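Local atomic coordinates of alpha-1,3-glucanase (Streptomyces thermodiastaticus, PDB entry 7C7D), a protein that hydrolyses alpha-1,3-glucan as a thermostable member of glycoside hydrolase family 87, probably cutting the alpha-1,3-glucosidic bonds within the chain. Residues A92-A97 against Q187-V192; V114-P119 against F161-R166; Y385-D390 against P442-A447; N436-E441 against S478-I483; Y556-P561 against S583-W588. All coordinates share one frame; numbering follows the deposited sequence. Where two conformers were deposited one is given.

Contact 1. Residues A92-A97 against Q187-V192. With CA (calcium ion), chain C.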
# COMPACT_ATOMS: atom_id res chain seq x y z
N ALA A 92 -1.66 -18.97 4.09
CA ALA A 92 -2.79 -18.67 4.96
C ALA A 92 -3.29 -20.00 5.51
O ALA A 92 -2.76 -21.07 5.17
CB ALA A 92 -3.88 -17.92 4.19
N VAL A 93 -4.32 -19.94 6.34
CA VAL A 93 -4.87 -21.14 6.97
C VAL A 93 -6.36 -21.19 6.69
O VAL A 93 -7.11 -20.28 7.09
CB VAL A 93 -4.60 -21.17 8.48
CG1 VAL A 93 -5.23 -22.40 9.10
CG2 VAL A 93 -3.10 -21.15 8.76
N ARG A 94 -6.80 -22.24 6.00
CA ARG A 94 -8.21 -22.43 5.69
C ARG A 94 -8.88 -23.13 6.87
O ARG A 94 -8.46 -24.23 7.27
CB ARG A 94 -8.37 -23.27 4.43
CG ARG A 94 -9.83 -23.47 4.03
CD ARG A 94 -9.95 -24.13 2.66
NE ARG A 94 -9.52 -25.53 2.69
CZ ARG A 94 -8.49 -26.01 2.00
NH1 ARG A 94 -7.76 -25.21 1.24
NH2 ARG A 94 -8.18 -27.29 2.09
N LEU A 95 -9.89 -22.49 7.44
CA LEU A 95 -10.65 -23.04 8.55
C LEU A 95 -12.02 -23.45 8.04
O LEU A 95 -12.85 -22.59 7.73
CB LEU A 95 -10.81 -22.01 9.66
CG LEU A 95 -9.54 -21.38 10.24
CD1 LEU A 95 -9.93 -20.35 11.29
CD2 LEU A 95 -8.64 -22.45 10.84
N ASP A 96 -12.27 -24.74 7.94
CA ASP A 96 -13.64 -25.19 7.87
C ASP A 96 -14.35 -24.75 9.14
O ASP A 96 -13.73 -24.58 10.21
CB ASP A 96 -13.72 -26.71 7.85
CG ASP A 96 -13.39 -27.30 6.49
OD1 ASP A 96 -13.51 -26.60 5.48
OD2 ASP A 96 -12.99 -28.50 6.45
N ALA A 97 -15.68 -24.64 9.07
CA ALA A 97 -16.37 -24.87 10.32
C ALA A 97 -15.85 -26.22 10.80
O ALA A 97 -16.31 -27.27 10.36
CB ALA A 97 -17.92 -24.86 10.07
N GLN A 187 -16.64 -20.99 5.93
CA GLN A 187 -15.23 -21.37 5.84
C GLN A 187 -14.40 -20.11 5.67
O GLN A 187 -14.64 -19.32 4.75
CB GLN A 187 -15.03 -22.32 4.67
CG GLN A 187 -13.62 -22.87 4.51
CD GLN A 187 -13.46 -23.60 3.20
OE1 GLN A 187 -13.45 -22.98 2.14
NE2 GLN A 187 -13.35 -24.92 3.27
N VAL A 188 -13.42 -19.90 6.54
CA VAL A 188 -12.64 -18.67 6.56
C VAL A 188 -11.18 -19.02 6.34
O VAL A 188 -10.62 -19.86 7.05
CB VAL A 188 -12.81 -17.90 7.88
CG1 VAL A 188 -12.07 -16.56 7.80
CG2 VAL A 188 -14.29 -17.69 8.21
N THR A 189 -10.56 -18.36 5.36
CA THR A 189 -9.12 -18.49 5.14
C THR A 189 -8.46 -17.30 5.83
O THR A 189 -8.64 -16.16 5.41
CB THR A 189 -8.82 -18.55 3.65
OG1 THR A 189 -9.44 -19.73 3.12
CG2 THR A 189 -7.31 -18.63 3.41
N VAL A 190 -7.74 -17.58 6.91
CA VAL A 190 -7.13 -16.54 7.73
C VAL A 190 -5.68 -16.34 7.29
O VAL A 190 -4.90 -17.29 7.25
CB VAL A 190 -7.21 -16.89 9.23
CG1 VAL A 190 -6.61 -15.78 10.07
CG2 VAL A 190 -8.67 -17.15 9.63
N ASP A 191 -5.33 -15.09 6.98
CA ASP A 191 -4.00 -14.79 6.45
C ASP A 191 -3.02 -14.36 7.55
O ASP A 191 -1.93 -14.92 7.68
CB ASP A 191 -4.15 -13.69 5.40
CG ASP A 191 -2.83 -13.28 4.78
OD1 ASP A 191 -1.81 -13.98 5.00
OD2 ASP A 191 -2.83 -12.25 4.07
N VAL A 192 -3.40 -13.34 8.31
CA VAL A 192 -2.51 -12.67 9.26
C VAL A 192 -3.41 -11.90 10.22
O VAL A 192 -4.49 -11.44 9.84
CB VAL A 192 -1.49 -11.77 8.52
CG1 VAL A 192 -2.18 -10.77 7.58
CG2 VAL A 192 -0.56 -11.04 9.51
CA CA C . -0.15 -15.27 5.85
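Val93 and Val190, and then Leu95 and Val188, pair as antiparallel hydrogen-bonded residues. Each pair exchanges two N-H...O bonds, for example Val190 N to Val93 O at 2.8 Å. Between them Arg94 faces Thr189 as a non-hydrogen-bonded pair. The tight part is the face of Val93, Leu95, Val188 and Val190, where Leu95 CD1 meets Val190 CG2 at 3.8 Å. Ala92 is also buried, its CB 3.6 Å from Thr189 CG2. The more open part lies at Arg94, Asp96 and Gln187. The Gln187 amide lies nearly coplanar with the Asp96 carboxylate, and NE2 gives OD1 a 2.8 Å bond at 165°. Arg94 CD lies 3.5 Å from Gln187 NE2 as their side chains cross. At the other end Asp191 holds the calcium ion through OD1 (2.3 Å) and its backbone O (2.6 Å). Glu63, Glu65, Ser88 and Gln91 complete the protein ligands. A calcium-bearing antiparallel sheet of this kind is consistent with the beta-sandwich of galactose-binding-like domains.

Contact 2. Residues V114-P119 against F161-R166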
# COMPACT_ATOMS: atom_id res chain seq x y z
N VAL A 114 -7.90 -8.64 11.47
CA VAL A 114 -7.63 -9.92 10.83
C VAL A 114 -7.83 -9.79 9.33
O VAL A 114 -8.89 -9.34 8.88
CB VAL A 114 -8.55 -11.02 11.39
CG1 VAL A 114 -8.26 -12.35 10.71
CG2 VAL A 114 -8.37 -11.15 12.89
N ALA A 115 -6.82 -10.18 8.56
CA ALA A 115 -6.95 -10.28 7.11
C ALA A 115 -7.38 -11.70 6.76
O ALA A 115 -6.78 -12.67 7.23
CB ALA A 115 -5.62 -9.95 6.43
N TYR A 116 -8.42 -11.82 5.95
CA TYR A 116 -9.07 -13.11 5.73
C TYR A 116 -9.75 -13.08 4.37
O TYR A 116 -9.96 -12.02 3.78
CB TYR A 116 -10.13 -13.36 6.82
CG TYR A 116 -11.31 -12.45 6.58
CD1 TYR A 116 -11.29 -11.13 7.03
CD2 TYR A 116 -12.39 -12.86 5.81
CE1 TYR A 116 -12.32 -10.26 6.74
CE2 TYR A 116 -13.42 -11.99 5.51
CZ TYR A 116 -13.39 -10.70 5.98
OH TYR A 116 -14.42 -9.84 5.70
N SER A 117 -10.17 -14.26 3.91
CA SER A 117 -11.03 -14.40 2.74
C SER A 117 -12.13 -15.41 3.05
O SER A 117 -11.91 -16.38 3.78
CB SER A 117 -10.21 -14.91 1.55
OG SER A 117 -10.98 -15.03 0.38
N VAL A 118 -13.33 -15.17 2.53
CA VAL A 118 -14.39 -16.18 2.52
C VAL A 118 -14.84 -16.35 1.08
O VAL A 118 -14.60 -15.47 0.23
CB VAL A 118 -15.57 -15.80 3.45
CG1 VAL A 118 -15.11 -15.70 4.89
CG2 VAL A 118 -16.26 -14.53 2.97
N PRO A 119 -15.51 -17.45 0.75
CA PRO A 119 -15.89 -17.69 -0.64
C PRO A 119 -16.83 -16.62 -1.17
O PRO A 119 -17.67 -16.08 -0.45
CB PRO A 119 -16.57 -19.07 -0.59
CG PRO A 119 -15.96 -19.73 0.60
CD PRO A 119 -15.80 -18.63 1.60
N PHE A 161 -9.00 -10.86 -3.12
CA PHE A 161 -9.73 -11.95 -2.48
C PHE A 161 -9.90 -11.74 -0.98
O PHE A 161 -10.83 -12.31 -0.39
CB PHE A 161 -8.98 -13.27 -2.67
CG PHE A 161 -8.63 -13.56 -4.10
CD1 PHE A 161 -9.59 -13.47 -5.10
CD2 PHE A 161 -7.34 -13.91 -4.45
CE1 PHE A 161 -9.25 -13.74 -6.41
CE2 PHE A 161 -7.00 -14.17 -5.75
CZ PHE A 161 -7.96 -14.09 -6.74
N TYR A 162 -9.02 -10.98 -0.36
CA TYR A 162 -9.00 -10.82 1.09
C TYR A 162 -9.69 -9.53 1.49
O TYR A 162 -10.09 -8.71 0.65
CB TYR A 162 -7.55 -10.88 1.62
CG TYR A 162 -6.91 -12.24 1.45
CD1 TYR A 162 -6.32 -12.60 0.24
CD2 TYR A 162 -6.92 -13.18 2.48
CE1 TYR A 162 -5.76 -13.85 0.06
CE2 TYR A 162 -6.38 -14.45 2.31
CZ TYR A 162 -5.79 -14.77 1.10
OH TYR A 162 -5.25 -16.02 0.93
N ASP A 163 -9.82 -9.35 2.80
CA ASP A 163 -10.49 -8.22 3.42
C ASP A 163 -9.97 -8.18 4.85
O ASP A 163 -9.39 -9.15 5.33
CB ASP A 163 -12.00 -8.47 3.41
CG ASP A 163 -12.79 -7.30 3.89
OD1 ASP A 163 -12.50 -6.18 3.43
OD2 ASP A 163 -13.72 -7.50 4.71
N ASN A 164 -10.17 -7.05 5.51
CA ASN A 164 -9.73 -6.87 6.89
C ASN A 164 -10.93 -6.58 7.77
O ASN A 164 -11.76 -5.72 7.45
CB ASN A 164 -8.69 -5.76 7.01
CG ASN A 164 -7.34 -6.20 6.47
OD1 ASN A 164 -6.47 -6.63 7.23
ND2 ASN A 164 -7.16 -6.11 5.16
N THR A 165 -11.02 -7.30 8.88
CA THR A 165 -12.08 -7.11 9.85
C THR A 165 -11.45 -6.87 11.21
O THR A 165 -10.42 -7.46 11.54
CB THR A 165 -13.02 -8.33 9.85
OG1 THR A 165 -14.11 -8.09 10.74
CG2 THR A 165 -12.29 -9.61 10.24
N ARG A 166 -12.04 -5.97 11.99
CA ARG A 166 -11.43 -5.53 13.23
C ARG A 166 -12.42 -5.59 14.39
O ARG A 166 -13.64 -5.57 14.20
CB ARG A 166 -10.84 -4.12 13.12
CG ARG A 166 -11.88 -3.01 13.05
CD ARG A 166 -11.23 -1.63 13.01
NE ARG A 166 -12.22 -0.56 12.96
CZ ARG A 166 -11.95 0.74 13.08
NH1 ARG A 166 -10.70 1.15 13.27
NH2 ARG A 166 -12.94 1.62 13.02
O HOH W 1 -13.44 -12.39 1.28
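Strands 114-117 and 163-166 run antiparallel with a marked twist, their short axes at 133°, and Val114 with Thr165 and Tyr116 with Asp163 form the hydrogen-bonded pairs. Each pair exchanges two backbone bonds, such as Val114 N to Thr165 O at 2.8 Å. Ala115 and Asn164 sit between them as the non-hydrogen-bonded pair. Tyr116 does most of the side-chain work. Its CG stands between the backbone N and the carbonyl carbon (chi1 72°), and the ring lies alongside Asp163 on the same face of the sheet. Tyr116 OH comes within 2.6 Å of Asp163 OD2, and it is also hydrogen-bonded to Thr142 N. The ring and carboxylate planes are steeply turned, 74° apart. Thr165 crosses the tyrosine at about a right angle and brings CG2 to 3.6 Å from Tyr116 CE1. Near the start of segment 161-166, Ser117 OG donates to Phe161 O at 2.8 Å from above the carbonyl plane. Ser117 CB rests over one face of Tyr162, 4.1 Å from the ring centroid. A water bridges Val118 N and Phe161 O. Asp163 OD1 bonds His326, and Asn164 OD1 bonds Arg372. This twisted antiparallel pair belongs to the N-terminal beta-sandwich and lies where that domain meets the beta-helix.

Contact 3. Residues Y385-D390 against P442-A447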
# COMPACT_ATOMS: atom_id res chain seq x y z
N TYR A 385 0.19 17.04 -15.66
CA TYR A 385 -0.16 18.46 -15.54
C TYR A 385 1.00 19.32 -15.04
O TYR A 385 1.36 20.31 -15.69
CB TYR A 385 -1.41 18.70 -14.67
CG TYR A 385 -2.53 17.69 -14.86
CD1 TYR A 385 -3.18 17.57 -16.07
CD2 TYR A 385 -2.93 16.88 -13.81
CE1 TYR A 385 -4.21 16.66 -16.24
CE2 TYR A 385 -3.95 15.96 -13.97
CZ TYR A 385 -4.59 15.85 -15.19
OH TYR A 385 -5.60 14.94 -15.35
N ALA A 386 1.56 18.97 -13.89
CA ALA A 386 2.68 19.69 -13.31
C ALA A 386 3.48 18.68 -12.50
O ALA A 386 2.89 17.75 -11.93
CB ALA A 386 2.19 20.81 -12.38
N PRO A 387 4.79 18.82 -12.44
CA PRO A 387 5.60 17.81 -11.74
C PRO A 387 5.33 17.81 -10.25
O PRO A 387 5.27 18.85 -9.60
CB PRO A 387 7.04 18.24 -12.05
CG PRO A 387 6.95 19.70 -12.37
CD PRO A 387 5.63 19.87 -13.06
N ASP A 388 5.17 16.61 -9.69
CA ASP A 388 5.35 16.48 -8.25
C ASP A 388 6.80 16.81 -7.95
O ASP A 388 7.71 16.32 -8.63
CB ASP A 388 5.06 15.05 -7.82
CG ASP A 388 3.60 14.63 -8.00
OD1 ASP A 388 2.70 15.48 -8.12
OD2 ASP A 388 3.37 13.40 -8.01
N THR A 389 7.04 17.67 -6.96
CA THR A 389 8.37 18.20 -6.71
C THR A 389 8.67 18.13 -5.22
O THR A 389 7.85 18.54 -4.40
CB THR A 389 8.45 19.65 -7.20
OG1 THR A 389 8.13 19.69 -8.60
CG2 THR A 389 9.83 20.21 -6.98
N ASP A 390 9.86 17.62 -4.88
CA ASP A 390 10.32 17.59 -3.48
C ASP A 390 9.37 16.80 -2.59
O ASP A 390 9.22 17.12 -1.41
CB ASP A 390 10.56 18.99 -2.92
CG ASP A 390 11.62 19.74 -3.68
OD1 ASP A 390 12.73 19.20 -3.82
OD2 ASP A 390 11.33 20.86 -4.14
N PRO A 442 -0.53 16.13 -20.29
CA PRO A 442 0.91 16.42 -20.31
C PRO A 442 1.64 15.78 -19.14
O PRO A 442 1.29 15.99 -17.98
CB PRO A 442 0.96 17.95 -20.19
CG PRO A 442 -0.25 18.28 -19.40
CD PRO A 442 -1.31 17.28 -19.79
N PHE A 443 2.65 14.99 -19.46
CA PHE A 443 3.44 14.26 -18.48
C PHE A 443 4.79 14.93 -18.30
O PHE A 443 5.36 15.49 -19.24
CB PHE A 443 3.63 12.82 -18.97
CG PHE A 443 4.48 11.97 -18.06
CD1 PHE A 443 4.00 11.57 -16.81
CD2 PHE A 443 5.74 11.55 -18.45
CE1 PHE A 443 4.77 10.78 -15.97
CE2 PHE A 443 6.51 10.75 -17.62
CZ PHE A 443 6.03 10.36 -16.38
N HIS A 444 5.30 14.87 -17.07
CA HIS A 444 6.59 15.47 -16.75
C HIS A 444 7.57 14.39 -16.33
O HIS A 444 7.48 13.87 -15.21
CB HIS A 444 6.42 16.51 -15.65
CG HIS A 444 5.59 17.67 -16.10
ND1 HIS A 444 6.15 18.83 -16.59
CD2 HIS A 444 4.25 17.82 -16.19
CE1 HIS A 444 5.18 19.66 -16.95
NE2 HIS A 444 4.02 19.07 -16.72
N PRO A 445 8.50 14.01 -17.20
CA PRO A 445 9.41 12.89 -16.88
C PRO A 445 10.32 13.20 -15.70
O PRO A 445 10.45 14.33 -15.25
CB PRO A 445 10.22 12.72 -18.17
CG PRO A 445 9.40 13.36 -19.24
CD PRO A 445 8.67 14.49 -18.58
N LEU A 446 10.95 12.13 -15.21
CA LEU A 446 11.85 12.24 -14.06
C LEU A 446 12.89 13.32 -14.29
O LEU A 446 13.49 13.42 -15.37
CB LEU A 446 12.55 10.90 -13.84
CG LEU A 446 11.64 9.70 -13.55
CD1 LEU A 446 12.37 8.39 -13.85
CD2 LEU A 446 11.14 9.72 -12.12
N ALA A 447 13.12 14.14 -13.26
CA ALA A 447 14.08 15.23 -13.35
C ALA A 447 14.75 15.43 -12.00
O ALA A 447 14.21 15.08 -10.94
CB ALA A 447 13.42 16.54 -13.80
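His444 carries its CG anti to its own carbonyl carbon (chi1 -65°), and chi2 of -95° sets the tilt of the imidazole; one face meets Pro387, and NE2 lies near Tyr385 O. Tyr385 has a positive phi of 74°, in a loop that offers both its N-H and its carbonyl to segment 442-447. Both segments are loops of the right-handed parallel beta-helix, a fold shared with the pectate lyase-like families. One loop follows strand 379-382 and the other follows strand 432-435, with strand 407-410 between these two in the sheet. Two polar bonds join the loops. Tyr385 N donates to Pro442 O at 2.8 Å, nearly along the C=O axis. His444 NE2 donates to Tyr385 O at 3.1 Å, but this bond is bent and weak. The apolar part is a CH-pi contact, with Pro387 CD 3.7 Å above the imidazole plane and over its centre. Pro387 CB also lies 4.0 Å from His444 CB. This is a surface contact, and Tyr385 and Pro442 are exposed. The peptide bond before Pro442 is cis. The proline and the tyrosine side chains cross at the edge of the contact, where Pro442 CD approaches Tyr385 CD1 at 4.2 Å.

Contact 4. Residues N436-E441 against S478-I483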
# COMPACT_ATOMS: atom_id res chain seq x y z
N ASN A 436 9.47 6.36 -16.28
CA ASN A 436 9.06 7.37 -17.25
C ASN A 436 7.89 6.90 -18.12
O ASN A 436 7.72 7.36 -19.25
CB ASN A 436 10.24 7.82 -18.12
CG ASN A 436 11.03 8.95 -17.48
OD1 ASN A 436 10.52 9.68 -16.63
ND2 ASN A 436 12.29 9.10 -17.90
N GLN A 437 7.06 5.99 -17.61
CA GLN A 437 5.83 5.59 -18.29
C GLN A 437 4.80 6.69 -18.09
O GLN A 437 4.43 7.02 -16.96
CB GLN A 437 5.33 4.26 -17.72
CG GLN A 437 4.14 3.69 -18.48
CD GLN A 437 3.82 2.25 -18.10
OE1 GLN A 437 4.37 1.70 -17.15
NE2 GLN A 437 2.90 1.63 -18.84
N LYS A 438 4.32 7.27 -19.19
CA LYS A 438 3.53 8.49 -19.07
C LYS A 438 2.04 8.25 -18.87
O LYS A 438 1.39 9.01 -18.14
CB LYS A 438 3.78 9.42 -20.26
CG LYS A 438 3.27 8.91 -21.59
CD LYS A 438 3.66 9.88 -22.68
CE LYS A 438 3.21 9.39 -24.04
NZ LYS A 438 3.57 10.38 -25.09
N PHE A 439 1.48 7.23 -19.51
CA PHE A 439 0.04 6.94 -19.50
C PHE A 439 -0.83 7.97 -20.22
O PHE A 439 -1.79 7.60 -20.90
CB PHE A 439 -0.50 6.69 -18.09
CG PHE A 439 0.20 5.60 -17.34
CD1 PHE A 439 -0.09 4.27 -17.59
CD2 PHE A 439 1.14 5.91 -16.38
CE1 PHE A 439 0.57 3.26 -16.89
CE2 PHE A 439 1.79 4.91 -15.67
CZ PHE A 439 1.50 3.59 -15.93
N ALA A 440 -0.53 9.26 -20.06
CA ALA A 440 -1.31 10.34 -20.67
C ALA A 440 -0.44 11.59 -20.73
O ALA A 440 0.70 11.59 -20.27
CB ALA A 440 -2.60 10.59 -19.88
N GLU A 441 -0.99 12.66 -21.28
CA GLU A 441 -0.30 13.93 -21.38
C GLU A 441 -1.15 15.03 -20.77
O GLU A 441 -2.38 14.92 -20.72
CB GLU A 441 -0.01 14.28 -22.86
CG GLU A 441 0.99 13.34 -23.54
CD GLU A 441 2.44 13.62 -23.17
OE1 GLU A 441 2.70 14.51 -22.34
OE2 GLU A 441 3.33 12.94 -23.73
N SER A 478 12.71 3.24 -18.30
CA SER A 478 12.74 4.37 -19.24
C SER A 478 11.66 4.21 -20.31
O SER A 478 11.91 4.22 -21.52
CB SER A 478 14.12 4.44 -19.87
OG SER A 478 14.42 3.18 -20.46
N TYR A 479 10.41 4.09 -19.85
CA TYR A 479 9.35 3.56 -20.70
C TYR A 479 9.08 4.47 -21.91
O TYR A 479 9.17 4.03 -23.06
CB TYR A 479 8.09 3.33 -19.87
CG TYR A 479 7.01 2.51 -20.55
CD1 TYR A 479 6.29 3.02 -21.63
CD2 TYR A 479 6.70 1.23 -20.10
CE1 TYR A 479 5.32 2.27 -22.25
CE2 TYR A 479 5.71 0.48 -20.72
CZ TYR A 479 5.03 1.01 -21.79
OH TYR A 479 4.04 0.29 -22.43
N ASP A 480 8.73 5.73 -21.67
CA ASP A 480 8.44 6.65 -22.76
C ASP A 480 9.55 7.66 -23.03
O ASP A 480 9.46 8.40 -24.02
CB ASP A 480 7.10 7.36 -22.54
CG ASP A 480 5.92 6.43 -22.74
OD1 ASP A 480 5.75 5.91 -23.87
OD2 ASP A 480 5.16 6.21 -21.77
N SER A 481 10.59 7.70 -22.20
CA SER A 481 11.71 8.59 -22.42
C SER A 481 12.88 8.13 -21.56
O SER A 481 12.71 7.40 -20.58
CB SER A 481 11.35 10.05 -22.11
OG SER A 481 11.05 10.24 -20.74
N ALA A 482 14.08 8.54 -21.96
CA ALA A 482 15.30 8.18 -21.27
C ALA A 482 15.35 8.80 -19.87
O ALA A 482 14.72 9.82 -19.59
CB ALA A 482 16.51 8.65 -22.07
N ILE A 483 16.12 8.17 -18.99
CA ILE A 483 16.28 8.66 -17.63
C ILE A 483 17.20 9.88 -17.66
O ILE A 483 18.41 9.75 -17.84
CB ILE A 483 16.84 7.58 -16.69
CG1 ILE A 483 16.02 6.28 -16.79
CG2 ILE A 483 16.92 8.10 -15.27
CD1 ILE A 483 14.57 6.38 -16.35
O HOH W 2 8.36 9.96 -20.38
O HOH W 3 2.56 5.41 -21.49
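Gln437 lays its flat amide on the ring of Tyr479, the two planes only 4° apart. The segments are loops on neighbouring coils of the parallel beta-helix, after strands 432-435 and 474-477. Both side chains put CG anti to the backbone N (chi1 -173° for Gln437, -167° for Tyr479). The Gln437 chain stays extended beyond CG, and its CD sits 3.6 Å above the tyrosine plane, toward the rim. Gln437 CG makes a CH-pi contact with the same ring, and its other side meets the face of Phe439. Asp480 OD2 uses its anti lone pair to accept from Lys438 N at 2.9 Å. A water adds a second bond to OD2 and receives Phe439 N, while OD1 is bonded to Gln510. Asn436 ND2 donates to Ser481 O at 3.2 Å from above that carbonyl plane. Its OD1 takes Leu446 N. Lys438 has CG in the position between N and the carbonyl carbon, and CG lies 3.3 Å from Asp480 OD2. The rest of its chain is extended, and NZ forms a salt bridge with Glu441 OE2 at 2.9 Å.

Contact 5. Residues Y556-P561 against S583-W588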
# COMPACT_ATOMS: atom_id res chain seq x y z
N TYR A 556 22.03 -10.56 -15.88
CA TYR A 556 21.49 -10.83 -17.20
C TYR A 556 21.55 -9.50 -17.94
O TYR A 556 20.93 -8.53 -17.51
CB TYR A 556 20.05 -11.32 -17.07
CG TYR A 556 19.33 -11.61 -18.36
CD1 TYR A 556 19.45 -12.84 -18.97
CD2 TYR A 556 18.50 -10.66 -18.94
CE1 TYR A 556 18.78 -13.13 -20.14
CE2 TYR A 556 17.82 -10.94 -20.12
CZ TYR A 556 17.97 -12.18 -20.71
OH TYR A 556 17.30 -12.46 -21.89
N ASN A 557 22.33 -9.44 -19.01
CA ASN A 557 22.55 -8.18 -19.72
C ASN A 557 22.21 -8.41 -21.19
O ASN A 557 23.05 -8.84 -21.97
CB ASN A 557 23.99 -7.68 -19.52
CG ASN A 557 24.20 -6.28 -20.09
OD1 ASN A 557 23.43 -5.81 -20.93
ND2 ASN A 557 25.27 -5.62 -19.64
N CYS A 558 20.98 -8.09 -21.56
CA CYS A 558 20.46 -8.39 -22.90
C CYS A 558 19.50 -7.28 -23.31
O CYS A 558 18.27 -7.44 -23.23
CB CYS A 558 19.78 -9.77 -22.92
SG CYS A 558 20.72 -11.15 -22.17
N PRO A 559 20.02 -6.13 -23.74
CA PRO A 559 19.14 -5.00 -24.07
C PRO A 559 18.26 -5.27 -25.27
O PRO A 559 18.65 -5.97 -26.22
CB PRO A 559 20.11 -3.85 -24.36
CG PRO A 559 21.41 -4.26 -23.76
CD PRO A 559 21.44 -5.77 -23.83
N PHE A 560 17.07 -4.69 -25.24
CA PHE A 560 16.16 -4.70 -26.37
C PHE A 560 15.56 -3.31 -26.52
O PHE A 560 15.46 -2.57 -25.53
CB PHE A 560 15.06 -5.78 -26.24
CG PHE A 560 14.04 -5.54 -25.15
CD1 PHE A 560 12.93 -4.75 -25.39
CD2 PHE A 560 14.16 -6.17 -23.91
CE1 PHE A 560 11.97 -4.55 -24.39
CE2 PHE A 560 13.20 -5.97 -22.92
CZ PHE A 560 12.11 -5.16 -23.16
N PRO A 561 15.17 -2.91 -27.74
CA PRO A 561 15.27 -3.70 -28.98
C PRO A 561 16.67 -3.74 -29.56
O PRO A 561 17.50 -2.87 -29.29
CB PRO A 561 14.36 -2.93 -29.94
CG PRO A 561 14.45 -1.52 -29.48
CD PRO A 561 14.55 -1.60 -27.98
N SER A 583 25.05 -16.67 -19.50
CA SER A 583 25.83 -16.79 -20.72
C SER A 583 25.01 -16.60 -21.99
O SER A 583 25.56 -16.18 -23.02
CB SER A 583 26.56 -18.13 -20.78
OG SER A 583 27.38 -18.33 -19.64
N ASP A 584 23.71 -16.91 -21.96
CA ASP A 584 22.91 -17.07 -23.18
C ASP A 584 21.74 -16.08 -23.18
O ASP A 584 20.72 -16.32 -22.52
CB ASP A 584 22.41 -18.51 -23.29
CG ASP A 584 21.72 -18.79 -24.60
OD1 ASP A 584 21.52 -17.86 -25.41
OD2 ASP A 584 21.36 -19.97 -24.84
N CYS A 585 21.87 -15.00 -23.95
CA CYS A 585 20.81 -14.00 -24.01
C CYS A 585 19.55 -14.50 -24.72
O CYS A 585 18.50 -13.87 -24.60
CB CYS A 585 21.31 -12.73 -24.69
SG CYS A 585 22.13 -11.59 -23.57
N SER A 586 19.64 -15.60 -25.46
CA SER A 586 18.46 -16.13 -26.14
C SER A 586 17.57 -16.96 -25.23
O SER A 586 16.52 -17.44 -25.68
CB SER A 586 18.85 -16.94 -27.38
OG SER A 586 19.42 -18.18 -27.03
N THR A 587 17.96 -17.16 -23.98
CA THR A 587 17.16 -17.89 -23.01
C THR A 587 16.89 -17.01 -21.80
O THR A 587 17.49 -15.95 -21.62
CB THR A 587 17.86 -19.18 -22.57
OG1 THR A 587 19.05 -18.84 -21.84
CG2 THR A 587 18.22 -20.04 -23.77
N TRP A 588 15.97 -17.46 -20.97
CA TRP A 588 15.70 -16.67 -19.80
C TRP A 588 16.08 -17.41 -18.54
O TRP A 588 15.82 -18.62 -18.42
CB TRP A 588 14.22 -16.29 -19.73
CG TRP A 588 13.99 -14.97 -20.35
CD1 TRP A 588 13.75 -14.71 -21.67
CD2 TRP A 588 14.04 -13.70 -19.70
NE1 TRP A 588 13.63 -13.36 -21.87
CE2 TRP A 588 13.80 -12.71 -20.67
CE3 TRP A 588 14.25 -13.30 -18.37
CZ2 TRP A 588 13.76 -11.36 -20.36
CZ3 TRP A 588 14.21 -11.96 -18.07
CH2 TRP A 588 13.97 -11.00 -19.06
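Cys558 and Cys585 are joined by a disulfide, SG to SG 2.0 Å with chi3 -86°. It ties the C-terminal tail to the end of the right-handed parallel beta-helix, where strand 553-557 is the outermost of its sheet. Aromatic contacts come next. Tyr556 has CG anti to the backbone N (chi1 178°). Its ring stacks face to face on the six-membered ring of Trp588, with centroids 4.7 Å apart and planes inclined by 29°. The two side chains cross at about a right angle, and Tyr556 OH stands 3.7 Å above the Trp588 ring plane. Sulfur covers the opposite face of the tyrosine: Cys558 SG lies 3.3 Å above the ring plane, offset toward the rim. Trp588 also stacks on His469, and Tyr556 meets the ring of Trp582. Backbone oxygens approach the tyrosine too. Thr587 O lies near the ring plane at the edge, 3.4 Å from Tyr556 CE1. Hydrogen bonds within segment 583-588 shape the tail. A type I turn runs from Asp584 to Thr587, closed by Thr587 N to Asp584 O. Inside it is an Asx turn, in which Asp584 OD1 takes two donors from the same face of its carboxylate: Ser586 N at 2.9 Å and Ser586 OG at 2.7 Å.

How the contacts relate
From the N terminus, contact 1 closes a long loop within the beta-sandwich, and contact 2 is nested inside it. They share one sheet: strand 188-196 lies beside strand 109-117, and Asp191 N bonds Ala115 O. The chain then enters the beta-helix. Contacts 3 and 4 cross, because 385-390, 436-441, 442-447 and 478-483 alternate in their pairing. They touch where Phe443 packs on Lys438, linking loops of several coils. Contact 5 comes last and closes a short loop at the C-terminal end of the helix. Its nearest atoms are about 8 Å from contact 4. Contacts 1 and 2 lie across the chain centre from contacts 3 and 4.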